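Local coordinates for protein argonaute (Methanocaldococcus jannaschii, PDB 5G5S), which uses short single-stranded DNA guides to bind complementary target strands and slice the target DNA, possibly as a defence against invading genetic elements, at residues Pro97-Ala100 against Glu101-Arg105; Thr609-Tyr612 against Arg613-Ser616; Ser616-Asn620 against Asp621-Leu625; Leu652-Asn655 against Glu656-Gln660; Met659-Leu662 against Tyr663-Lys667. One frame throughout, in Å; residues are numbered along the deposited sequence. Where two conformers were deposited one is given.

Contact 1: residues Pro97-Ala100 against Glu101-Arg105; sequences PEIA and EKLVR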
loop_
_atom_site.group_PDB
_atom_site.type_symbol
_atom_site.label_atom_id
_atom_site.label_comp_id
_atom_site.label_asym_id
_atom_site.label_seq_id
_atom_site.Cartn_x
_atom_site.Cartn_y
_atom_site.Cartn_z
ATOM N N PRO A 97 7.544 25.841 -10.792
ATOM C CA PRO A 97 7.581 25.496 -9.355
ATOM C C PRO A 97 8.171 24.134 -8.990
ATOM O O PRO A 97 8.919 24.074 -8.020
ATOM C CB PRO A 97 6.117 25.588 -8.923
ATOM C CG PRO A 97 5.501 26.503 -9.855
ATOM C CD PRO A 97 6.239 26.425 -11.167
ATOM N N GLU A 98 7.870 23.064 -9.769
ATOM C CA GLU A 98 8.352 21.699 -9.502
ATOM C C GLU A 98 9.853 21.558 -9.704
ATOM O O GLU A 98 10.467 20.751 -9.019
ATOM C CB GLU A 98 7.617 20.613 -10.331
ATOM C CG GLU A 98 6.158 20.879 -10.668
ATOM C CD GLU A 98 5.965 21.707 -11.926
ATOM O OE1 GLU A 98 5.938 22.955 -11.821
ATOM O OE2 GLU A 98 5.877 21.107 -13.021
ATOM N N ILE A 99 10.433 22.310 -10.665
ATOM C CA ILE A 99 11.875 22.305 -10.965
ATOM C C ILE A 99 12.600 23.142 -9.905
ATOM O O ILE A 99 13.618 22.704 -9.366
ATOM C CB ILE A 99 12.164 22.809 -12.418
ATOM C CG1 ILE A 99 11.256 22.133 -13.495
ATOM C CG2 ILE A 99 13.671 22.749 -12.785
ATOM C CD1 ILE A 99 11.416 20.612 -13.709
ATOM N N ALA A 100 12.053 24.343 -9.612
ATOM C CA ALA A 100 12.563 25.284 -8.613
ATOM C C ALA A 100 12.693 24.649 -7.210
ATOM O O ALA A 100 13.713 24.866 -6.564
ATOM C CB ALA A 100 11.681 26.523 -8.561
ATOM N N GLU A 101 11.690 23.846 -6.766
ATOM C CA GLU A 101 11.685 23.141 -5.458
ATOM C C GLU A 101 12.922 22.223 -5.338
ATOM O O GLU A 101 13.635 22.260 -4.327
ATOM C CB GLU A 101 10.432 22.255 -5.309
ATOM C CG GLU A 101 9.125 22.995 -5.101
ATOM C CD GLU A 101 7.861 22.190 -5.372
ATOM O OE1 GLU A 101 7.981 21.027 -5.825
ATOM O OE2 GLU A 101 6.749 22.727 -5.144
ATOM N N LYS A 102 13.177 21.423 -6.388
ATOM C CA LYS A 102 14.298 20.485 -6.422
ATOM C C LYS A 102 15.648 21.169 -6.470
ATOM O O LYS A 102 16.607 20.655 -5.889
ATOM C CB LYS A 102 14.145 19.452 -7.551
ATOM C CG LYS A 102 13.275 18.275 -7.157
ATOM C CD LYS A 102 11.944 18.288 -7.875
ATOM C CE LYS A 102 10.785 18.034 -6.938
ATOM N NZ LYS A 102 9.485 18.455 -7.530
ATOM N N LEU A 103 15.725 22.334 -7.138
ATOM C CA LEU A 103 16.973 23.094 -7.204
ATOM C C LEU A 103 17.302 23.737 -5.860
ATOM O O LEU A 103 18.456 23.713 -5.454
ATOM C CB LEU A 103 17.017 24.078 -8.389
ATOM C CG LEU A 103 17.093 23.428 -9.799
ATOM C CD1 LEU A 103 16.925 24.442 -10.879
ATOM C CD2 LEU A 103 18.403 22.684 -10.024
ATOM N N VAL A 104 16.279 24.189 -5.116
ATOM C CA VAL A 104 16.440 24.751 -3.761
ATOM C C VAL A 104 16.917 23.630 -2.817
ATOM O O VAL A 104 17.792 23.871 -1.978
ATOM C CB VAL A 104 15.157 25.465 -3.246
ATOM C CG1 VAL A 104 15.295 25.902 -1.790
ATOM C CG2 VAL A 104 14.807 26.657 -4.121
ATOM N N ARG A 105 16.374 22.394 -2.997
ATOM C CA ARG A 105 16.753 21.206 -2.224
ATOM C C ARG A 105 18.213 20.885 -2.467
ATOM O O ARG A 105 18.961 20.696 -1.505
ATOM C CB ARG A 105 15.859 19.999 -2.564
ATOM C CG ARG A 105 15.927 18.888 -1.522
ATOM C CD ARG A 105 15.418 17.578 -2.076
ATOM N NE ARG A 105 15.268 16.566 -1.031
ATOM C CZ ARG A 105 16.211 15.695 -0.681
ATOM N NH1 ARG A 105 17.396 15.709 -1.282
ATOM N NH2 ARG A 105 15.978 14.806 0.277
#
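E101 N donates to P97 O, L103 N to I99 O and V104 N to A100 O, the i to i+4 bonds of the first turns of helix 97-111, the last of them 3.0 Å from V104 N to A100 O. E98 O, the second carbonyl, takes a side-chain donor instead: K102 bends at chi2 and chi3 (109° and -133°), which folds its chain back over the helix so that NZ reaches E98 O at 2.9 Å, in the carbonyl plane and on a lone pair. The same NZ makes a weak salt bridge to E101 OE1, at 3.4 Å, so a backbone carbonyl and a carboxylate share one ammonium group. I99 and L103 lie side by side and point the same way, I99 CG2 being 4.1 Å from L103 CD1. The helix belongs to the N-terminal domain. A100 and V104 turn a buried side to L92 and to Y151 of strand 150-163, I99 and K102 touch M51 of strand 51-54, and the other carboxylate oxygen of E101, OE2, is taken by K145 NZ and the backbone N of K146 on strand 134-147.

Contact 2: residues Thr609-Tyr612 against Arg613-Ser616; sequences TSDY and RIGS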
loop_
_atom_site.group_PDB
_atom_site.type_symbol
_atom_site.label_atom_id
_atom_site.label_comp_id
_atom_site.label_asym_id
_atom_site.label_seq_id
_atom_site.Cartn_x
_atom_site.Cartn_y
_atom_site.Cartn_z
ATOM N N THR A 609 -2.549 17.047 13.881
ATOM C CA THR A 609 -3.933 16.917 14.352
ATOM C C THR A 609 -4.415 15.468 14.503
ATOM O O THR A 609 -3.927 14.564 13.820
ATOM C CB THR A 609 -4.913 17.719 13.462
ATOM O OG1 THR A 609 -6.164 17.783 14.145
ATOM C CG2 THR A 609 -5.120 17.095 12.059
ATOM N N SER A 610 -5.444 15.278 15.326
ATOM C CA SER A 610 -6.086 13.980 15.523
ATOM C C SER A 610 -7.390 13.925 14.716
ATOM O O SER A 610 -8.051 12.884 14.673
ATOM C CB SER A 610 -6.339 13.719 17.004
ATOM O OG SER A 610 -5.105 13.629 17.694
ATOM N N ASP A 611 -7.742 15.044 14.060
ATOM C CA ASP A 611 -8.920 15.151 13.200
ATOM C C ASP A 611 -8.682 14.389 11.872
ATOM O O ASP A 611 -7.538 14.139 11.484
ATOM C CB ASP A 611 -9.292 16.631 12.964
ATOM C CG ASP A 611 -10.653 16.884 12.320
ATOM O OD1 ASP A 611 -11.520 15.969 12.365
ATOM O OD2 ASP A 611 -10.851 17.991 11.767
ATOM N N TYR A 612 -9.772 13.985 11.220
ATOM C CA TYR A 612 -9.775 13.170 10.016
ATOM C C TYR A 612 -10.938 13.574 9.119
ATOM O O TYR A 612 -11.730 14.425 9.516
ATOM C CB TYR A 612 -9.860 11.675 10.402
ATOM C CG TYR A 612 -11.138 11.296 11.129
ATOM C CD1 TYR A 612 -11.279 11.518 12.497
ATOM C CD2 TYR A 612 -12.204 10.714 10.449
ATOM C CE1 TYR A 612 -12.465 11.211 13.160
ATOM C CE2 TYR A 612 -13.395 10.401 11.103
ATOM C CZ TYR A 612 -13.512 10.623 12.465
ATOM O OH TYR A 612 -14.669 10.265 13.120
ATOM N N ARG A 613 -11.062 12.939 7.919
ATOM C CA ARG A 613 -12.090 13.246 6.913
ATOM C C ARG A 613 -11.781 14.677 6.395
ATOM O O ARG A 613 -12.690 15.438 6.075
ATOM C CB ARG A 613 -13.508 13.111 7.528
ATOM C CG ARG A 613 -14.661 12.987 6.545
ATOM C CD ARG A 613 -15.991 12.903 7.286
ATOM N NE ARG A 613 -16.716 14.174 7.232
ATOM C CZ ARG A 613 -17.936 14.381 7.721
ATOM N NH1 ARG A 613 -18.587 13.403 8.340
ATOM N NH2 ARG A 613 -18.513 15.570 7.598
ATOM N N ILE A 614 -10.461 15.011 6.301
ATOM C CA ILE A 614 -9.923 16.312 5.883
ATOM C C ILE A 614 -8.913 16.229 4.732
ATOM O O ILE A 614 -8.180 15.246 4.600
ATOM C CB ILE A 614 -9.395 17.170 7.084
ATOM C CG1 ILE A 614 -8.268 16.445 7.868
ATOM C CG2 ILE A 614 -10.544 17.623 8.004
ATOM C CD1 ILE A 614 -7.378 17.364 8.701
ATOM N N GLY A 615 -8.884 17.284 3.928
ATOM C CA GLY A 615 -8.007 17.392 2.772
ATOM C C GLY A 615 -7.605 18.813 2.464
ATOM O O GLY A 615 -8.387 19.747 2.669
ATOM N N SER A 616 -6.367 18.988 1.978
ATOM C CA SER A 616 -5.840 20.300 1.594
ATOM C C SER A 616 -4.867 20.174 0.414
ATOM O O SER A 616 -4.612 19.061 -0.050
ATOM C CB SER A 616 -5.199 21.004 2.784
ATOM O OG SER A 616 -4.976 22.372 2.498
#
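I614 CD1 meets the methyl of T609 tip to tip, with T609 CG2 and I614 CD1 4.1 Å apart; I614 CG1, set between the backbone N and the carbonyl carbon (chi1 59°), carries it there. The other branch of the isoleucine, CG2, packs against the carboxylate of D611, 3.8 Å from OD2, the two side chains meeting at a slant; the same methyl also lies 3.7 Å from Y612 O. The side chains of Y612 and R613 likewise cross at a slant, with the ring and guanidinium planes 87° apart, and the backbone N of R613 is 3.6 Å from Y612 CG.

The polar bonds bind residues 609-612 to themselves. T609 OG1 accepts from D611 N at 3.2 Å, nearly straight with 169° at the hydrogen, which makes an ST turn. D611 OD1 then takes a weak, bent bond from Y612 N, 2.9 Å long.

Beyond the two segments, OD1 of D611 pairs with K308 NZ and its OD2 with Y10 OH, while Y612 O also receives K308 NZ. R613 and I614 together face L625 in a G1 beta bulge, R613 taking the positive phi of its first position, at the point where the chain enters strand 614-618 of the Piwi sheet.

With both carboxylate oxygens of D611 bonded, its charge is answered by K308 even as its OD2 lies against a methyl, and the lysine probably steadies the carboxylate in its ionised form.

Contact 3: residues Ser616-Asn620 against Asp621-Leu625; sequences SVFGN and DGIFL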
loop_
_atom_site.group_PDB
_atom_site.type_symbol
_atom_site.label_atom_id
_atom_site.label_comp_id
_atom_site.label_asym_id
_atom_site.label_seq_id
_atom_site.Cartn_x
_atom_site.Cartn_y
_atom_site.Cartn_z
ATOM N N SER A 616 -6.367 18.988 1.978
ATOM C CA SER A 616 -5.840 20.300 1.594
ATOM C C SER A 616 -4.867 20.174 0.414
ATOM O O SER A 616 -4.612 19.061 -0.050
ATOM C CB SER A 616 -5.199 21.004 2.784
ATOM O OG SER A 616 -4.976 22.372 2.498
ATOM N N VAL A 617 -4.401 21.318 -0.130
ATOM C CA VAL A 617 -3.478 21.369 -1.268
ATOM C C VAL A 617 -2.256 22.209 -0.868
ATOM O O VAL A 617 -2.404 23.365 -0.483
ATOM C CB VAL A 617 -4.154 21.883 -2.580
ATOM C CG1 VAL A 617 -3.133 22.077 -3.701
ATOM C CG2 VAL A 617 -5.275 20.952 -3.041
ATOM N N PHE A 618 -1.058 21.617 -0.930
ATOM C CA PHE A 618 0.162 22.343 -0.599
ATOM C C PHE A 618 1.124 22.287 -1.787
ATOM O O PHE A 618 1.634 21.207 -2.122
ATOM C CB PHE A 618 0.794 21.813 0.698
ATOM C CG PHE A 618 1.863 22.711 1.270
ATOM C CD1 PHE A 618 1.535 23.942 1.833
ATOM C CD2 PHE A 618 3.195 22.317 1.274
ATOM C CE1 PHE A 618 2.522 24.768 2.375
ATOM C CE2 PHE A 618 4.185 23.149 1.802
ATOM C CZ PHE A 618 3.842 24.372 2.345
ATOM N N GLY A 619 1.305 23.444 -2.432
ATOM C CA GLY A 619 2.140 23.623 -3.620
ATOM C C GLY A 619 1.910 22.566 -4.681
ATOM O O GLY A 619 2.842 21.841 -5.059
ATOM N N ASN A 620 0.651 22.439 -5.127
ATOM C CA ASN A 620 0.200 21.425 -6.104
ATOM C C ASN A 620 -0.002 19.989 -5.574
ATOM O O ASN A 620 -0.527 19.159 -6.305
ATOM C CB ASN A 620 0.972 21.475 -7.441
ATOM C CG ASN A 620 0.995 22.849 -8.073
ATOM O OD1 ASN A 620 2.062 23.377 -8.416
ATOM N ND2 ASN A 620 -0.172 23.482 -8.204
ATOM N N ASP A 621 0.381 19.692 -4.316
ATOM C CA ASP A 621 0.166 18.345 -3.755
ATOM C C ASP A 621 -1.081 18.310 -2.897
ATOM O O ASP A 621 -1.282 19.188 -2.070
ATOM C CB ASP A 621 1.350 17.866 -2.892
ATOM C CG ASP A 621 2.677 17.651 -3.587
ATOM O OD1 ASP A 621 2.674 17.350 -4.807
ATOM O OD2 ASP A 621 3.719 17.717 -2.898
ATOM N N GLY A 622 -1.883 17.274 -3.076
ATOM C CA GLY A 622 -3.062 17.032 -2.270
ATOM C C GLY A 622 -2.633 16.334 -0.999
ATOM O O GLY A 622 -1.848 15.384 -1.045
ATOM N N ILE A 623 -3.064 16.858 0.147
ATOM C CA ILE A 623 -2.776 16.284 1.461
ATOM C C ILE A 623 -4.115 15.724 1.949
ATOM O O ILE A 623 -5.030 16.470 2.295
ATOM C CB ILE A 623 -2.095 17.272 2.450
ATOM C CG1 ILE A 623 -0.808 17.887 1.843
ATOM C CG2 ILE A 623 -1.807 16.581 3.798
ATOM C CD1 ILE A 623 -0.231 19.056 2.690
ATOM N N PHE A 624 -4.208 14.395 1.920
ATOM C CA PHE A 624 -5.381 13.573 2.171
ATOM C C PHE A 624 -5.283 12.841 3.526
ATOM O O PHE A 624 -4.366 12.047 3.733
ATOM C CB PHE A 624 -5.470 12.604 0.966
ATOM C CG PHE A 624 -6.706 11.767 0.759
ATOM C CD1 PHE A 624 -7.864 12.327 0.233
ATOM C CD2 PHE A 624 -6.681 10.393 0.988
ATOM C CE1 PHE A 624 -9.001 11.542 0.018
ATOM C CE2 PHE A 624 -7.816 9.611 0.768
ATOM C CZ PHE A 624 -8.973 10.193 0.302
ATOM N N LEU A 625 -6.214 13.145 4.464
ATOM C CA LEU A 625 -6.256 12.515 5.786
ATOM C C LEU A 625 -7.690 11.959 6.037
ATOM O O LEU A 625 -8.528 12.618 6.677
ATOM C CB LEU A 625 -5.770 13.500 6.865
ATOM C CG LEU A 625 -5.386 12.926 8.234
ATOM C CD1 LEU A 625 -4.174 11.992 8.142
ATOM C CD2 LEU A 625 -5.093 14.047 9.224
#
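F618 N and D621 O, 2.7 Å apart, make one of the two shortest bonds here, with the donor in the carbonyl plane; I623 N to S616 O is the other, also 2.7 Å and almost straight at 176°. The return bonds are slightly longer: S616 N to I623 O, and D621 N to F618 O at 2.9 Å. In that last one the donor stands above the carbonyl plane, 61° out of it, as the chain doubles back. S616 with I623 and F618 with D621 are thus antiparallel hydrogen-bonded pairs. Between them V617 and G622 form a non-hydrogen-bonded pair, whose CA atoms lean on carbonyls of the flanking pairs, V617 CA on D621 O at 3.2 Å and G622 CA on S616 O.

F618 to D621 form a type I' turn, a common link of a two-residue beta hairpin, with G619 and N620 both at positive phi.

The side chains of F618 and I623 meet on the face they share with S616 and D621. I623 CD1 touches F618 CB at 3.6 Å and lies obliquely to the ring. The F618 ring itself, with CG anti to the backbone N (chi1 -166°), leads off to stack on H147 and to meet Y152 edge-to-face. F624 packs against helix 656-666.

S616 OG bonds to E305 O, and D621 OD2 to Y605 OH. Strand pairing is therefore left to the backbone, while S616 and D621 spend their side chains on other parts of the fold, and the aromatic ring reaches toward the strands at 134-147 and 150-163.

Contact 4: residues Leu652-Asn655 against Glu656-Gln660; sequences LKIN and ESIMQ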
loop_
_atom_site.group_PDB
_atom_site.type_symbol
_atom_site.label_atom_id
_atom_site.label_comp_id
_atom_site.label_asym_id
_atom_site.label_seq_id
_atom_site.Cartn_x
_atom_site.Cartn_y
_atom_site.Cartn_z
ATOM N N LEU A 652 -3.987 18.617 -14.580
ATOM C CA LEU A 652 -5.145 19.106 -13.829
ATOM C C LEU A 652 -4.768 19.484 -12.400
ATOM O O LEU A 652 -3.885 18.867 -11.808
ATOM C CB LEU A 652 -6.271 18.050 -13.824
ATOM C CG LEU A 652 -6.761 17.519 -15.194
ATOM C CD1 LEU A 652 -7.597 16.276 -15.018
ATOM C CD2 LEU A 652 -7.559 18.575 -15.955
ATOM N N LYS A 653 -5.424 20.504 -11.850
ATOM C CA LYS A 653 -5.178 20.936 -10.479
ATOM C C LYS A 653 -5.972 20.036 -9.544
ATOM O O LYS A 653 -7.136 19.753 -9.813
ATOM C CB LYS A 653 -5.586 22.407 -10.290
ATOM N N ILE A 654 -5.337 19.550 -8.487
ATOM C CA ILE A 654 -6.001 18.741 -7.466
ATOM C C ILE A 654 -7.050 19.646 -6.791
ATOM O O ILE A 654 -6.732 20.772 -6.411
ATOM C CB ILE A 654 -4.952 18.099 -6.519
ATOM C CG1 ILE A 654 -4.327 16.875 -7.223
ATOM C CG2 ILE A 654 -5.556 17.706 -5.153
ATOM C CD1 ILE A 654 -2.910 16.635 -6.918
ATOM N N ASN A 655 -8.321 19.192 -6.762
ATOM C CA ASN A 655 -9.454 19.993 -6.278
ATOM C C ASN A 655 -10.349 19.232 -5.287
ATOM O O ASN A 655 -10.036 18.097 -4.948
ATOM C CB ASN A 655 -10.266 20.518 -7.506
ATOM C CG ASN A 655 -10.810 19.429 -8.427
ATOM O OD1 ASN A 655 -11.135 18.317 -8.015
ATOM N ND2 ASN A 655 -10.935 19.725 -9.700
ATOM N N GLU A 656 -11.464 19.855 -4.839
ATOM C CA GLU A 656 -12.433 19.254 -3.906
ATOM C C GLU A 656 -13.177 18.045 -4.490
ATOM O O GLU A 656 -13.505 17.119 -3.738
ATOM C CB GLU A 656 -13.409 20.296 -3.301
ATOM C CG GLU A 656 -14.409 20.929 -4.268
ATOM C CD GLU A 656 -13.886 21.848 -5.365
ATOM O OE1 GLU A 656 -12.851 22.523 -5.149
ATOM O OE2 GLU A 656 -14.539 21.916 -6.433
ATOM N N SER A 657 -13.425 18.061 -5.823
ATOM C CA SER A 657 -14.112 16.998 -6.556
ATOM C C SER A 657 -13.368 15.670 -6.478
ATOM O O SER A 657 -13.968 14.702 -6.016
ATOM C CB SER A 657 -14.347 17.382 -8.017
ATOM O OG SER A 657 -15.148 18.546 -8.096
ATOM N N ILE A 658 -12.077 15.624 -6.917
ATOM C CA ILE A 658 -11.300 14.369 -6.873
ATOM C C ILE A 658 -11.066 13.855 -5.485
ATOM O O ILE A 658 -11.156 12.645 -5.284
ATOM C CB ILE A 658 -9.965 14.311 -7.651
ATOM C CG1 ILE A 658 -9.196 15.620 -7.674
ATOM C CG2 ILE A 658 -10.059 13.551 -8.963
ATOM C CD1 ILE A 658 -8.144 15.678 -6.668
ATOM N N MET A 659 -10.779 14.751 -4.520
ATOM C CA MET A 659 -10.541 14.375 -3.128
ATOM C C MET A 659 -11.778 13.771 -2.520
ATOM O O MET A 659 -11.657 12.764 -1.836
ATOM C CB MET A 659 -9.952 15.533 -2.306
ATOM C CG MET A 659 -8.515 15.894 -2.728
ATOM S SD MET A 659 -7.687 17.094 -1.652
ATOM C CE MET A 659 -6.772 16.077 -0.667
ATOM N N GLN A 660 -12.973 14.293 -2.871
ATOM C CA GLN A 660 -14.234 13.720 -2.420
ATOM C C GLN A 660 -14.413 12.338 -3.033
ATOM O O GLN A 660 -14.769 11.417 -2.315
ATOM C CB GLN A 660 -15.435 14.634 -2.726
ATOM C CG GLN A 660 -16.798 14.104 -2.215
ATOM C CD GLN A 660 -16.897 14.038 -0.713
ATOM O OE1 GLN A 660 -16.809 15.049 -0.018
ATOM N NE2 GLN A 660 -17.096 12.839 -0.176
#
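N655 turns its side chain in front of the first turn of helix 656-666. Its CB sits 3.0 Å from E656 N, the following peptide. CG lies between the backbone N and the carbonyl carbon (chi1 58°), the torsion that swings the amide round to the open end of the helix, 3.9 Å from S657 N. At the tip OD1 accepts from I658 N at 3.1 Å, a straight bond with 169° at the hydrogen and the donor nearly in line with the C=O bond. S657 N lies at 3.2 Å from the same oxygen, and S657 CB at 3.3 Å. This is an N-cap: the asparagine oxygen takes up a backbone N-H that has no carbonyl one turn earlier in the helix. The backbone of N655 adds a second, weaker link, with M659 N donating to N655 O at 3.5 Å. The helix it starts follows strand 648-652 in the Piwi domain, and W641 of the adjacent strand 636-645 touches both N655 and I658.

On the buried side the chain before the cap packs on the helix through I654. Its CG2, anti to the backbone N, meets M659 SD at 4.1 Å, the thioether crossing the I654 side chain at about a right angle. I658 has two conformers, so its contact with the same methyl is less certain. I597 of strand 593-600 lies against I654 and I658 as well.

Contact 5: residues Met659-Leu662 against Tyr663-Lys667; sequences MQLL and YDLTK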
loop_
_atom_site.group_PDB
_atom_site.type_symbol
_atom_site.label_atom_id
_atom_site.label_comp_id
_atom_site.label_asym_id
_atom_site.label_seq_id
_atom_site.Cartn_x
_atom_site.Cartn_y
_atom_site.Cartn_z
ATOM N N MET A 659 -10.779 14.751 -4.520
ATOM C CA MET A 659 -10.541 14.375 -3.128
ATOM C C MET A 659 -11.778 13.771 -2.520
ATOM O O MET A 659 -11.657 12.764 -1.836
ATOM C CB MET A 659 -9.952 15.533 -2.306
ATOM C CG MET A 659 -8.515 15.894 -2.728
ATOM S SD MET A 659 -7.687 17.094 -1.652
ATOM C CE MET A 659 -6.772 16.077 -0.667
ATOM N N GLN A 660 -12.973 14.293 -2.871
ATOM C CA GLN A 660 -14.234 13.720 -2.420
ATOM C C GLN A 660 -14.413 12.338 -3.033
ATOM O O GLN A 660 -14.769 11.417 -2.315
ATOM C CB GLN A 660 -15.435 14.634 -2.726
ATOM C CG GLN A 660 -16.798 14.104 -2.215
ATOM C CD GLN A 660 -16.897 14.038 -0.713
ATOM O OE1 GLN A 660 -16.809 15.049 -0.018
ATOM N NE2 GLN A 660 -17.096 12.839 -0.176
ATOM N N LEU A 661 -14.114 12.181 -4.333
ATOM C CA LEU A 661 -14.189 10.888 -5.017
ATOM C C LEU A 661 -13.242 9.870 -4.382
ATOM O O LEU A 661 -13.631 8.726 -4.167
ATOM C CB LEU A 661 -13.893 11.029 -6.531
ATOM C CG LEU A 661 -13.724 9.696 -7.329
ATOM C CD1 LEU A 661 -14.983 8.858 -7.288
ATOM C CD2 LEU A 661 -13.351 9.954 -8.744
ATOM N N LEU A 662 -11.999 10.281 -4.108
ATOM C CA LEU A 662 -10.983 9.423 -3.501
ATOM C C LEU A 662 -11.382 9.014 -2.109
ATOM O O LEU A 662 -11.241 7.835 -1.765
ATOM C CB LEU A 662 -9.598 10.088 -3.551
ATOM C CG LEU A 662 -9.042 10.351 -4.971
ATOM C CD1 LEU A 662 -7.714 11.071 -4.912
ATOM C CD2 LEU A 662 -8.956 9.078 -5.803
ATOM N N TYR A 663 -11.960 9.974 -1.325
ATOM C CA TYR A 663 -12.508 9.717 0.004
ATOM C C TYR A 663 -13.642 8.712 -0.068
ATOM O O TYR A 663 -13.707 7.824 0.779
ATOM C CB TYR A 663 -13.013 11.008 0.690
ATOM C CG TYR A 663 -13.614 10.727 2.052
ATOM C CD1 TYR A 663 -12.814 10.331 3.121
ATOM C CD2 TYR A 663 -14.994 10.748 2.245
ATOM C CE1 TYR A 663 -13.368 10.023 4.367
ATOM C CE2 TYR A 663 -15.558 10.453 3.488
ATOM C CZ TYR A 663 -14.741 10.087 4.546
ATOM O OH TYR A 663 -15.286 9.797 5.778
ATOM N N ASP A 664 -14.553 8.870 -1.044
ATOM C CA ASP A 664 -15.699 7.969 -1.213
ATOM C C ASP A 664 -15.224 6.548 -1.476
ATOM O O ASP A 664 -15.873 5.610 -1.032
ATOM C CB ASP A 664 -16.599 8.415 -2.388
ATOM C CG ASP A 664 -17.346 9.730 -2.227
ATOM O OD1 ASP A 664 -17.392 10.257 -1.089
ATOM O OD2 ASP A 664 -17.840 10.261 -3.253
ATOM N N LEU A 665 -14.100 6.401 -2.209
ATOM C CA LEU A 665 -13.508 5.107 -2.550
ATOM C C LEU A 665 -12.832 4.414 -1.374
ATOM O O LEU A 665 -12.730 3.198 -1.396
ATOM C CB LEU A 665 -12.586 5.202 -3.775
ATOM C CG LEU A 665 -13.268 5.520 -5.112
ATOM C CD1 LEU A 665 -12.248 5.990 -6.144
ATOM C CD2 LEU A 665 -14.050 4.324 -5.642
ATOM N N THR A 666 -12.427 5.160 -0.321
ATOM C CA THR A 666 -11.858 4.575 0.922
ATOM C C THR A 666 -13.002 3.904 1.746
ATOM O O THR A 666 -12.756 3.088 2.644
ATOM C CB THR A 666 -11.128 5.656 1.779
ATOM O OG1 THR A 666 -12.085 6.527 2.412
ATOM C CG2 THR A 666 -10.084 6.461 0.989
ATOM N N LYS A 667 -14.249 4.295 1.446
ATOM C CA LYS A 667 -15.459 3.799 2.085
ATOM C C LYS A 667 -15.971 2.498 1.427
ATOM O O LYS A 667 -16.798 1.821 2.011
ATOM C CB LYS A 667 -16.530 4.901 2.038
ATOM C CG LYS A 667 -17.455 4.948 3.225
ATOM C CD LYS A 667 -18.535 6.000 3.001
ATOM C CE LYS A 667 -19.386 6.245 4.226
ATOM N NZ LYS A 667 -18.735 7.208 5.150
#
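Q660 and D664, one helical turn apart, cross obliquely, with the amide and carboxylate planes 40° apart. Q660 CG stands anti to its backbone N (chi1 -178°) and the chain bends at chi2, which brings NE2 forward along the helix to D664 OD1 at 2.8 Å. The carboxylate oxygen lies exactly in the amide plane, while NE2 comes to it on the syn side, 28° out of the carboxylate plane. Close by, NE2 lies near the plane of the Y663 ring, at its edge, 3.8 Å from CD2.

L661 and L665 are set differently: they run side by side and point the same way, CD1 to CD1 at 4.1 Å, and both rest on I502 of strand 501-506.

Y663, its CG anti to the backbone N, leads away from the preceding turn, its ring packing against F309 and F624. The backbone keeps its i to i+4 bonds up to L665; Y663 N to M659 O and D664 N to Q660 O are both 2.9 Å. T666 N gives L662 O only a weak bond of 3.3 Å, and L665 N also makes a weak one to the same oxygen. T666 OG1 donates to Y663 O at 2.6 Å, an oxygen that T666 N also reaches.

D664 OD1 has a second partner in T312 OG1, and OE1 of Q660 accepts from N310 N. The buried carboxylate is thus met by neutral donors, an amide from its own helix and a hydroxyl from outside it. The T312 and N310 bonds tie this flank of the helix to residues 310-312.

In the fold
Contacts 3 and 5 are the buried ones; contacts 1, 2 and 4 are only partly buried. Contacts 2 and 3 share strand 614-618, and I614 O to L625 N continues the strand pairing between them. Contacts 4 and 5 share M659 and Q660 on helix 656-666, which lies over that hairpin: M659 CE reaches I623 O, and F624 packs against the helix. Contact 1 lies in the N-terminal domain, about 17 Å centre to centre from contact 3, and E101 OE2 touches G619 O. Chemistry follows place: a lysine folded over a helix in contact 1, an ST turn and a carboxylate beside K308 in contact 2, backbone pairing in contact 3, capping in contact 4, a buried amide-carboxylate bond in contact 5.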